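Pngf-ii (PDB 4R4X) probably removes N-linked glycans from glycoproteins by hydrolysing the bond between the sugar and the asparagine side chain, as a bacterial peptide:N-glycosidase. Local coordinates at residues A64-N67 with N68-V72; K42-D45 with F46-V50; L483-N487 with W488-T492. All coordinates share one frame; numbering follows the deposited sequence.

Interaction 1 of 3, residues A64-N67 with N68-V72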
loop_
_atom_site.group_PDB
_atom_site.type_symbol
_atom_site.label_atom_id
_atom_site.label_comp_id
_atom_site.label_asym_id
_atom_site.label_seq_id
_atom_site.Cartn_x
_atom_site.Cartn_y
_atom_site.Cartn_z
ATOM N N ALA A 64 19.749 11.492 9.740
ATOM C CA ALA A 64 18.984 10.261 9.805
ATOM C C ALA A 64 19.814 9.113 9.244
ATOM O O ALA A 64 20.277 9.179 8.113
ATOM C CB ALA A 64 17.670 10.405 9.029
ATOM N N PHE A 65 19.975 8.070 10.047
ATOM C CA PHE A 65 20.744 6.902 9.664
ATOM C C PHE A 65 19.719 5.906 9.129
ATOM O O PHE A 65 18.905 5.428 9.877
ATOM C CB PHE A 65 21.479 6.334 10.879
ATOM C CG PHE A 65 22.583 7.228 11.395
ATOM C CD1 PHE A 65 22.315 8.514 11.846
ATOM C CD2 PHE A 65 23.894 6.766 11.445
ATOM C CE1 PHE A 65 23.334 9.336 12.322
ATOM C CE2 PHE A 65 24.916 7.585 11.923
ATOM C CZ PHE A 65 24.630 8.873 12.360
ATOM N N LEU A 66 19.744 5.653 7.835
ATOM C CA LEU A 66 18.635 4.932 7.186
ATOM C C LEU A 66 18.911 3.463 7.101
ATOM O O LEU A 66 17.991 2.624 7.207
ATOM C CB LEU A 66 18.395 5.482 5.789
ATOM C CG LEU A 66 18.093 6.979 5.748
ATOM C CD1 LEU A 66 17.779 7.366 4.324
ATOM C CD2 LEU A 66 16.946 7.326 6.676
ATOM N N ASN A 67 20.177 3.149 6.879
ATOM C CA ASN A 67 20.612 1.758 6.815
ATOM C C ASN A 67 22.109 1.767 7.110
ATOM O O ASN A 67 22.641 2.812 7.498
ATOM C CB ASN A 67 20.224 1.138 5.461
ATOM C CG ASN A 67 20.700 1.962 4.272
ATOM O OD1 ASN A 67 19.918 2.508 3.501
ATOM N ND2 ASN A 67 21.985 2.008 4.095
ATOM N N ASN A 68 22.787 0.636 6.949
ATOM C CA ASN A 68 24.190 0.534 7.354
ATOM C C ASN A 68 25.134 1.459 6.599
ATOM O O ASN A 68 26.240 1.743 7.075
ATOM C CB ASN A 68 24.697 -0.902 7.208
ATOM C CG ASN A 68 24.012 -1.851 8.155
ATOM O OD1 ASN A 68 24.510 -2.111 9.249
ATOM N ND2 ASN A 68 22.845 -2.356 7.754
ATOM N N ASN A 69 24.705 1.929 5.437
ATOM C CA ASN A 69 25.547 2.740 4.589
ATOM C C ASN A 69 25.062 4.188 4.392
ATOM O O ASN A 69 25.872 5.062 4.089
ATOM C CB ASN A 69 25.691 2.046 3.233
ATOM C CG ASN A 69 25.983 0.546 3.370
ATOM O OD1 ASN A 69 26.976 0.146 3.982
ATOM N ND2 ASN A 69 25.104 -0.287 2.811
ATOM N N GLU A 70 23.768 4.461 4.567
ATOM C CA GLU A 70 23.193 5.720 4.070
ATOM C C GLU A 70 22.810 6.636 5.216
ATOM O O GLU A 70 22.134 6.210 6.138
ATOM C CB GLU A 70 21.956 5.437 3.220
ATOM C CG GLU A 70 21.391 6.606 2.423
ATOM C CD GLU A 70 20.236 6.178 1.498
ATOM O OE1 GLU A 70 19.870 4.969 1.459
ATOM O OE2 GLU A 70 19.682 7.051 0.811
ATOM N N ILE A 71 23.242 7.887 5.122
ATOM C CA ILE A 71 22.814 8.947 6.032
ATOM C C ILE A 71 22.329 10.158 5.232
ATOM O O ILE A 71 23.021 10.619 4.318
ATOM C CB ILE A 71 23.993 9.443 6.895
ATOM C CG1 ILE A 71 24.580 8.300 7.746
ATOM C CG2 ILE A 71 23.567 10.596 7.807
ATOM C CD1 ILE A 71 25.923 8.658 8.375
ATOM N N VAL A 72 21.172 10.685 5.618
ATOM C CA VAL A 72 20.694 11.943 5.102
ATOM C C VAL A 72 20.727 12.999 6.211
ATOM O O VAL A 72 20.681 12.675 7.404
ATOM C CB VAL A 72 19.302 11.840 4.444
ATOM C CG1 VAL A 72 19.381 10.937 3.222
ATOM C CG2 VAL A 72 18.223 11.338 5.385
#
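A64 and V72 face each other as an antiparallel hydrogen-bonded pair, and F65 and I71 form the non-hydrogen-bonded pair next to it, at the turn end of a beta hairpin. A64 N donates to V72 O at 2.8 Å, almost straight at 170°, and V72 N returns a bond to A64 O at 3.0 Å. Nearer the turn, L66 N reaches E70 O at 3.0 Å, also at 170°, so three backbone bonds close the hairpin while N67, N68 and N69 carry the chain round. The CA of I71 adds a CA-H...O contact to A64 O. The side chains divide between the two faces. On one, I71 lies alongside F65, the two pointing the same way, and its CD1 sits over the ring face, 4.2 Å from the ring centroid, a CH-pi contact. With CG1 anti to the carbonyl carbon (chi1 -60°) and CD1 continuing nearly extended, the isoleucine lays its end against the CD2-CE2 side of the ring. On the other face, A64 CB meets V72 CG2 at 3.8 Å. L66 CD1 bridges two partners there: V72 CG1 at 4.1 Å and the carboxylate carbon CD of E70 at 3.9 Å, where leucine and glutamate side chains pass at a slant. The A64-V72 face is covered by helix 173-182 through Y176, with I180 also against A64. L162 and F163 of helix 160-163 pack on the F65-I71 face; within the sheet, strand 48-54 pairs with F65 on one side and strand 167-170 with I71 on the other.

Interaction 2 of 3, residues K42-D45 with F46-V50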
loop_
_atom_site.group_PDB
_atom_site.type_symbol
_atom_site.label_atom_id
_atom_site.label_comp_id
_atom_site.label_asym_id
_atom_site.label_seq_id
_atom_site.Cartn_x
_atom_site.Cartn_y
_atom_site.Cartn_z
ATOM N N LYS A 42 25.973 1.837 19.304
ATOM C CA LYS A 42 25.747 1.189 18.005
ATOM C C LYS A 42 24.798 -0.011 18.087
ATOM O O LYS A 42 24.998 -1.019 17.404
ATOM C CB LYS A 42 27.079 0.827 17.351
ATOM C CG LYS A 42 27.920 2.071 17.098
ATOM C CD LYS A 42 29.399 1.851 17.337
ATOM C CE LYS A 42 30.134 3.183 17.420
ATOM N NZ LYS A 42 29.821 4.082 16.270
ATOM N N LYS A 43 23.759 0.142 18.913
ATOM C CA LYS A 43 22.721 -0.863 19.121
ATOM C C LYS A 43 21.345 -0.361 18.704
ATOM O O LYS A 43 20.339 -0.995 19.011
ATOM C CB LYS A 43 22.634 -1.241 20.608
ATOM C CG LYS A 43 23.899 -1.845 21.205
ATOM C CD LYS A 43 24.286 -3.169 20.559
ATOM C CE LYS A 43 25.397 -3.843 21.366
ATOM N NZ LYS A 43 25.838 -5.160 20.806
ATOM N N ALA A 44 21.273 0.787 18.041
ATOM C CA ALA A 44 19.965 1.347 17.706
ATOM C C ALA A 44 19.516 0.821 16.356
ATOM O O ALA A 44 20.328 0.653 15.467
ATOM C CB ALA A 44 20.026 2.861 17.699
ATOM N N ASP A 45 18.225 0.544 16.208
ATOM C CA ASP A 45 17.685 0.065 14.935
ATOM C C ASP A 45 17.474 1.207 13.938
ATOM O O ASP A 45 17.178 2.327 14.337
ATOM C CB ASP A 45 16.353 -0.643 15.182
ATOM C CG ASP A 45 16.526 -1.959 15.923
ATOM O OD1 ASP A 45 17.323 -2.803 15.466
ATOM O OD2 ASP A 45 15.854 -2.142 16.953
ATOM N N PHE A 46 17.601 0.917 12.646
ATOM C CA PHE A 46 17.306 1.927 11.619
ATOM C C PHE A 46 15.789 2.058 11.412
ATOM O O PHE A 46 15.075 1.085 11.551
ATOM C CB PHE A 46 17.938 1.556 10.293
ATOM C CG PHE A 46 19.419 1.367 10.362
ATOM C CD1 PHE A 46 20.262 2.449 10.556
ATOM C CD2 PHE A 46 19.978 0.099 10.205
ATOM C CE1 PHE A 46 21.635 2.275 10.603
ATOM C CE2 PHE A 46 21.350 -0.076 10.249
ATOM C CZ PHE A 46 22.177 1.008 10.449
ATOM N N PRO A 47 15.289 3.266 11.108
ATOM C CA PRO A 47 16.014 4.530 11.030
ATOM C C PRO A 47 16.172 5.139 12.408
ATOM O O PRO A 47 15.307 4.968 13.247
ATOM C CB PRO A 47 15.093 5.395 10.178
ATOM C CG PRO A 47 13.723 4.933 10.543
ATOM C CD PRO A 47 13.850 3.447 10.860
ATOM N N PHE A 48 17.285 5.829 12.649
ATOM C CA PHE A 48 17.452 6.597 13.863
ATOM C C PHE A 48 18.058 7.960 13.535
ATOM O O PHE A 48 18.614 8.142 12.455
ATOM C CB PHE A 48 18.254 5.834 14.932
ATOM C CG PHE A 48 19.684 5.542 14.567
ATOM C CD1 PHE A 48 20.662 6.488 14.728
ATOM C CD2 PHE A 48 20.052 4.279 14.124
ATOM C CE1 PHE A 48 21.985 6.210 14.416
ATOM C CE2 PHE A 48 21.366 3.996 13.797
ATOM C CZ PHE A 48 22.340 4.960 13.971
ATOM N N GLU A 49 17.896 8.906 14.449
ATOM C CA GLU A 49 18.352 10.278 14.223
ATOM C C GLU A 49 19.267 10.810 15.299
ATOM O O GLU A 49 19.172 10.452 16.480
ATOM C CB GLU A 49 17.174 11.223 14.099
ATOM C CG GLU A 49 16.354 11.041 12.837
ATOM C CD GLU A 49 15.166 11.968 12.852
ATOM O OE1 GLU A 49 15.322 13.133 12.401
ATOM O OE2 GLU A 49 14.104 11.525 13.343
ATOM N N VAL A 50 20.131 11.708 14.863
ATOM C CA VAL A 50 21.009 12.460 15.739
ATOM C C VAL A 50 20.902 13.940 15.366
ATOM O O VAL A 50 20.643 14.278 14.209
ATOM C CB VAL A 50 22.452 11.909 15.527
ATOM C CG1 VAL A 50 23.515 12.952 15.731
ATOM C CG2 VAL A 50 22.678 10.677 16.389
#
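A bend leading from a helix C-terminus into a beta strand brings A44 against F48. Helix 37-40 ends in a Schellman motif, in which K42 takes the positive phi (60°), and the chain then turns through D45, F46 and P47 to enter strand 48-54. The methyl CB of A44 lies over one face of the F48 ring, 4.3 Å from its centroid and 28° off the normal, a CH-pi contact whose closest approach is CB to CD2 at 3.8 Å. F48 CG stands between the backbone N and the carbonyl carbon (chi1 65°), which turns the ring back over the incoming chain. D45 O comes to the edge of the same ring, in its plane, 3.5 Å from CD2; one short segment thus supplies both a face and an edge neighbour. Between them the peptide bond before P47 is cis, a feature of this helix-to-strand connection that helps turn the chain sharply. I39 of helix 37-40 touches both A44 and F48, and F46 reaches across to N68.

Interaction 3 of 3, residues L483-N487 with W488-T492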
loop_
_atom_site.group_PDB
_atom_site.type_symbol
_atom_site.label_atom_id
_atom_site.label_comp_id
_atom_site.label_asym_id
_atom_site.label_seq_id
_atom_site.Cartn_x
_atom_site.Cartn_y
_atom_site.Cartn_z
ATOM N N LEU A 483 -24.731 6.480 -10.715
ATOM C CA LEU A 483 -25.732 5.447 -10.699
ATOM C C LEU A 483 -25.275 4.189 -9.947
ATOM O O LEU A 483 -24.104 3.797 -10.017
ATOM C CB LEU A 483 -26.132 5.075 -12.115
ATOM C CG LEU A 483 -26.628 6.210 -13.013
ATOM C CD1 LEU A 483 -26.803 5.646 -14.389
ATOM C CD2 LEU A 483 -27.935 6.770 -12.476
ATOM N N SER A 484 -26.208 3.598 -9.218
ATOM C CA SER A 484 -25.982 2.359 -8.484
ATOM C C SER A 484 -25.756 1.197 -9.468
ATOM O O SER A 484 -26.396 1.125 -10.528
ATOM C CB SER A 484 -27.171 2.084 -7.532
ATOM O OG SER A 484 -27.236 3.057 -6.495
ATOM N N ARG A 485 -24.821 0.302 -9.134
ATOM C CA ARG A 485 -24.351 -0.712 -10.058
ATOM C C ARG A 485 -24.077 -2.024 -9.356
ATOM O O ARG A 485 -23.966 -2.064 -8.131
ATOM C CB ARG A 485 -23.055 -0.241 -10.696
ATOM C CG ARG A 485 -23.233 0.807 -11.775
ATOM C CD ARG A 485 -21.863 1.324 -12.185
ATOM N NE ARG A 485 -21.922 2.155 -13.367
ATOM C CZ ARG A 485 -22.104 3.478 -13.391
ATOM N NH1 ARG A 485 -22.289 4.181 -12.291
ATOM N NH2 ARG A 485 -22.118 4.096 -14.558
ATOM N N SER A 486 -23.925 -3.083 -10.155
ATOM C CA SER A 486 -23.616 -4.427 -9.660
ATOM C C SER A 486 -22.157 -4.565 -9.245
ATOM O O SER A 486 -21.342 -5.221 -9.916
ATOM C CB SER A 486 -23.979 -5.474 -10.708
ATOM O OG SER A 486 -25.393 -5.576 -10.847
ATOM N N ASN A 487 -21.857 -3.918 -8.133
ATOM C CA ASN A 487 -20.642 -4.103 -7.346
ATOM C C ASN A 487 -19.440 -3.319 -7.831
ATOM O O ASN A 487 -18.297 -3.642 -7.481
ATOM C CB ASN A 487 -20.274 -5.575 -7.158
ATOM C CG ASN A 487 -19.660 -5.853 -5.794
ATOM O OD1 ASN A 487 -19.983 -5.186 -4.815
ATOM N ND2 ASN A 487 -18.789 -6.852 -5.720
ATOM N N TRP A 488 -19.693 -2.243 -8.565
ATOM C CA TRP A 488 -18.610 -1.322 -8.881
ATOM C C TRP A 488 -19.063 0.094 -9.071
ATOM O O TRP A 488 -20.213 0.323 -9.352
ATOM C CB TRP A 488 -17.882 -1.777 -10.119
ATOM C CG TRP A 488 -18.695 -1.984 -11.372
ATOM C CD1 TRP A 488 -19.510 -3.039 -11.669
ATOM C CD2 TRP A 488 -18.664 -1.161 -12.551
ATOM N NE1 TRP A 488 -20.002 -2.915 -12.943
ATOM C CE2 TRP A 488 -19.508 -1.762 -13.501
ATOM C CE3 TRP A 488 -18.036 0.043 -12.871
ATOM C CZ2 TRP A 488 -19.714 -1.221 -14.755
ATOM C CZ3 TRP A 488 -18.250 0.588 -14.138
ATOM C CH2 TRP A 488 -19.064 -0.049 -15.060
ATOM N N CYS A 489 -18.140 1.039 -8.896
ATOM C CA CYS A 489 -18.404 2.457 -9.194
ATOM C C CYS A 489 -17.219 2.977 -9.992
ATOM O O CYS A 489 -16.072 2.767 -9.581
ATOM C CB CYS A 489 -18.496 3.311 -7.917
ATOM S SG CYS A 489 -19.861 2.995 -6.774
ATOM N N PRO A 490 -17.475 3.723 -11.074
ATOM C CA PRO A 490 -16.330 4.297 -11.796
ATOM C C PRO A 490 -15.417 5.141 -10.884
ATOM O O PRO A 490 -15.886 6.072 -10.217
ATOM C CB PRO A 490 -16.996 5.155 -12.864
ATOM C CG PRO A 490 -18.320 4.513 -13.100
ATOM C CD PRO A 490 -18.751 3.987 -11.757
ATOM N N GLY A 491 -14.129 4.822 -10.880
ATOM C CA GLY A 491 -13.131 5.532 -10.080
ATOM C C GLY A 491 -12.732 4.796 -8.807
ATOM O O GLY A 491 -11.996 5.330 -7.986
ATOM N N THR A 492 -13.217 3.567 -8.630
ATOM C CA THR A 492 -12.985 2.838 -7.386
ATOM C C THR A 492 -12.623 1.364 -7.604
ATOM O O THR A 492 -12.901 0.749 -8.656
ATOM C CB THR A 492 -14.188 2.905 -6.380
ATOM O OG1 THR A 492 -15.330 2.182 -6.896
ATOM C CG2 THR A 492 -14.584 4.358 -6.052
#
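R485 lays its aliphatic chain over the face of the W488 indole. R485 CD stands over the centre of the six-membered ring of W488, 3.9 Å from its centroid and only 4° off the normal, a CH-pi contact. Extended from CG to NE, the arginine chain passes obliquely across this face, leaving the guanidinium at 47° to the indole plane; its CZ is 5.2 Å from the same centroid, at most a weak cation-pi attraction. W488 CG lies between its backbone N and carbonyl carbon (chi1 56°), which brings the indole back beside the preceding residues, with S486 O near the ring plane 3.3 Å from CD1. In van der Waals packing, P490 CD lies over one face of the guanidinium, 3.6 Å from NH1. The polar contacts run mainly outward: R485 NE forms a salt bridge with E436, NH1 donates to S480 O and weakly to L483 O at 2.9 Å, and W488 NE1 donates to G427 O. W488 N and O are buried without a partner in the model. Beyond the proline, T492 OG1 donates to C489 O at 2.8 Å. The chain here turns first at S486, the centre of an inverse gamma turn, then in a type II beta turn from C489 to T492, where C489 is disulfide-bonded to C461 and G491 and T492 form a G1 beta bulge against F303.

Interactions 1 and 2 touch and serve neighbouring strands of the N-terminal region: interaction 2 leads into strand 48-54, interaction 1 forms the turn end of the hairpin of strands 59-65 and 70-76, and stacked rings of F48 and F65 and a probable F65 N to F48 O bond of 2.8 Å join them. Interaction 1 is partly buried and combines backbone bonding with apolar packing, whereas interaction 2 lies at the surface and is made mainly of a methyl over a ring face and a carbonyl oxygen at its edge, without hydrogen bonds between its segments. Interaction 3, across the chain's centre and about 32 Å from either by nearest atoms, is buried; an arginine chain over an indole carries it, near the disulfide of C489.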